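Local structure of alpha-glucosidase ([Eubacterium] rectale, 6PNR) at residues 391-396 with 439-444. The protein probably hydrolyses the glycosidic bond of alpha-linked sulfoquinovosides, sugars of sulfolipids, as a family 31 glycoside hydrolase. Residues are numbered along the deposited sequence; the frame is centred on the assembly and turned at random.
Sequences FGEYLP and FMRAGG. With 9VH ([(3~{S},4~{R},5~{R})-4,5-bis(oxidanyl)piperidin-3-yl]methanesulfonic acid), chain C.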
# COMPACT_ATOMS: atom_id res chain seq x y z
N PHE A 391 6.64 -22.26 -13.92
CA PHE A 391 7.47 -21.20 -13.37
C PHE A 391 8.17 -20.38 -14.45
O PHE A 391 7.72 -20.34 -15.60
CB PHE A 391 8.49 -21.77 -12.39
CG PHE A 391 7.89 -22.19 -11.06
CD1 PHE A 391 7.71 -21.26 -10.04
CD2 PHE A 391 7.51 -23.50 -10.83
CE1 PHE A 391 7.17 -21.63 -8.81
CE2 PHE A 391 6.96 -23.88 -9.59
CZ PHE A 391 6.78 -22.95 -8.59
N GLY A 392 9.27 -19.73 -14.08
CA GLY A 392 9.92 -18.74 -14.92
C GLY A 392 9.89 -17.33 -14.37
O GLY A 392 10.47 -16.44 -15.00
N GLU A 393 9.26 -17.10 -13.22
CA GLU A 393 9.05 -15.76 -12.67
C GLU A 393 10.02 -15.38 -11.56
O GLU A 393 9.95 -14.25 -11.06
CB GLU A 393 7.63 -15.60 -12.11
CG GLU A 393 6.51 -16.20 -12.95
CD GLU A 393 6.27 -17.68 -12.64
OE1 GLU A 393 7.12 -18.28 -11.95
OE2 GLU A 393 5.24 -18.23 -13.08
N TYR A 394 10.90 -16.29 -11.14
CA TYR A 394 11.57 -16.15 -9.85
C TYR A 394 13.01 -15.67 -9.96
O TYR A 394 13.79 -15.90 -9.04
CB TYR A 394 11.59 -17.49 -9.10
CG TYR A 394 10.36 -17.84 -8.28
CD1 TYR A 394 9.13 -17.99 -8.88
CD2 TYR A 394 10.45 -18.09 -6.92
CE1 TYR A 394 8.01 -18.34 -8.15
CE2 TYR A 394 9.35 -18.46 -6.17
CZ TYR A 394 8.13 -18.57 -6.80
OH TYR A 394 7.00 -18.93 -6.09
N LEU A 395 13.40 -15.05 -11.06
CA LEU A 395 14.81 -14.64 -11.15
C LEU A 395 15.04 -13.46 -10.22
O LEU A 395 14.40 -12.41 -10.38
CB LEU A 395 15.23 -14.29 -12.57
CG LEU A 395 16.74 -14.00 -12.73
CD1 LEU A 395 17.53 -15.30 -12.81
CD2 LEU A 395 17.01 -13.15 -13.96
N PRO A 396 15.95 -13.56 -9.25
CA PRO A 396 16.21 -12.44 -8.35
C PRO A 396 17.00 -11.35 -9.05
O PRO A 396 17.51 -11.52 -10.16
CB PRO A 396 17.00 -13.06 -7.20
CG PRO A 396 17.63 -14.27 -7.79
CD PRO A 396 16.75 -14.75 -8.92
N PHE A 439 2.38 -26.87 -21.48
CA PHE A 439 1.62 -25.68 -21.16
C PHE A 439 2.34 -24.87 -20.11
O PHE A 439 2.88 -25.42 -19.15
CB PHE A 439 0.16 -26.01 -20.73
CG PHE A 439 0.02 -27.29 -19.94
CD1 PHE A 439 -0.01 -28.53 -20.57
CD2 PHE A 439 -0.14 -27.25 -18.56
CE1 PHE A 439 -0.16 -29.70 -19.84
CE2 PHE A 439 -0.29 -28.42 -17.81
CZ PHE A 439 -0.30 -29.63 -18.44
N MET A 440 2.37 -23.55 -20.31
CA MET A 440 3.10 -22.62 -19.46
C MET A 440 2.15 -21.60 -18.84
O MET A 440 1.13 -21.23 -19.44
CB MET A 440 4.18 -21.90 -20.26
CG MET A 440 5.03 -22.83 -21.13
SD MET A 440 6.38 -21.94 -21.92
CE MET A 440 7.35 -21.40 -20.51
N ARG A 441 2.49 -21.14 -17.64
CA ARG A 441 1.75 -20.05 -17.02
C ARG A 441 2.48 -18.71 -17.13
O ARG A 441 1.83 -17.67 -17.12
CB ARG A 441 1.48 -20.36 -15.54
CG ARG A 441 2.74 -20.41 -14.68
CD ARG A 441 2.44 -20.68 -13.19
NE ARG A 441 3.59 -20.34 -12.35
CZ ARG A 441 3.64 -20.51 -11.02
NH1 ARG A 441 2.59 -21.00 -10.36
NH2 ARG A 441 4.73 -20.16 -10.35
N ALA A 442 3.81 -18.71 -17.23
CA ALA A 442 4.57 -17.48 -17.39
C ALA A 442 4.86 -17.22 -18.87
O ALA A 442 4.85 -18.13 -19.70
CB ALA A 442 5.88 -17.53 -16.61
N GLY A 443 5.13 -15.96 -19.18
CA GLY A 443 5.45 -15.65 -20.57
C GLY A 443 5.95 -14.22 -20.72
O GLY A 443 6.09 -13.47 -19.75
N GLY A 444 6.20 -13.88 -21.98
CA GLY A 444 6.69 -12.57 -22.36
C GLY A 444 6.57 -12.44 -23.86
O GLY A 444 6.02 -13.31 -24.52
O1 9VH C . 4.08 -27.53 -5.75
S1 9VH C . 5.00 -27.41 -6.87
O2 9VH C . 5.58 -26.09 -6.89
O3 9VH C . 5.96 -28.49 -6.88
C1 9VH C . 3.99 -27.59 -8.31
C2 9VH C . 2.96 -26.47 -8.51
C3 9VH C . 3.70 -25.23 -9.00
N1 9VH C . 2.90 -24.14 -9.54
C4 9VH C . 1.94 -24.59 -10.55
C5 9VH C . 1.06 -25.69 -9.97
O4 9VH C . 0.14 -26.09 -10.98
C6 9VH C . 1.91 -26.88 -9.54
O5 9VH C . 1.08 -27.91 -9.01
O HOH W 1 5.49 -21.41 -17.07
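One face of the F391 ring carries the guanidinium of R441 in a cation-pi contact, CZ of R441 standing 4.4 Å from the ring centroid and displaced toward the rim; an aromatic residue suits position 391 because its face takes the cation. The two planes are 61° apart, and NH2 of R441 dips closest, 3.2 Å from CD1 of F391. Sulfonate oxygen O2 of the inhibitor and CE1 of Y394 lie at the edge of the F391 ring. At the edge of the guanidinium sits the E393 carboxylate, its plane turned well away. NE of R441 reaches the syn side of OE2 of E393 at 2.8 Å, a bent salt-bridge bond (139°), while NH2 of R441 adds a weak, straighter one to OE1 of E393 at 3.4 Å. Glutamate suits this place because its chain, bent at chi2 (87°), brings both oxygens to the arginine; N166 also binds OE2. The loops concerned follow neighbouring parallel strands 386-389 and 437-439 of the TIM barrel, at the C-terminal ends where active sites of this fold lie. Arginine suits because one flat group serves ring, carboxylate and inhibitor, NH1 of R441 coming within 3.3 Å of piperidine N1. Long, weak ion pairs also link it to D390, E137 and D458. An alanine in place of R441 would probably leave E393 without its cationic mate and uncover the F391 face. Small A442 lets its CB pack 3.5 Å from the carbonyl O of F391, and a water bridges that oxygen to N of A442. G392 fits because its backbone angles would jam any CB against that carbonyl.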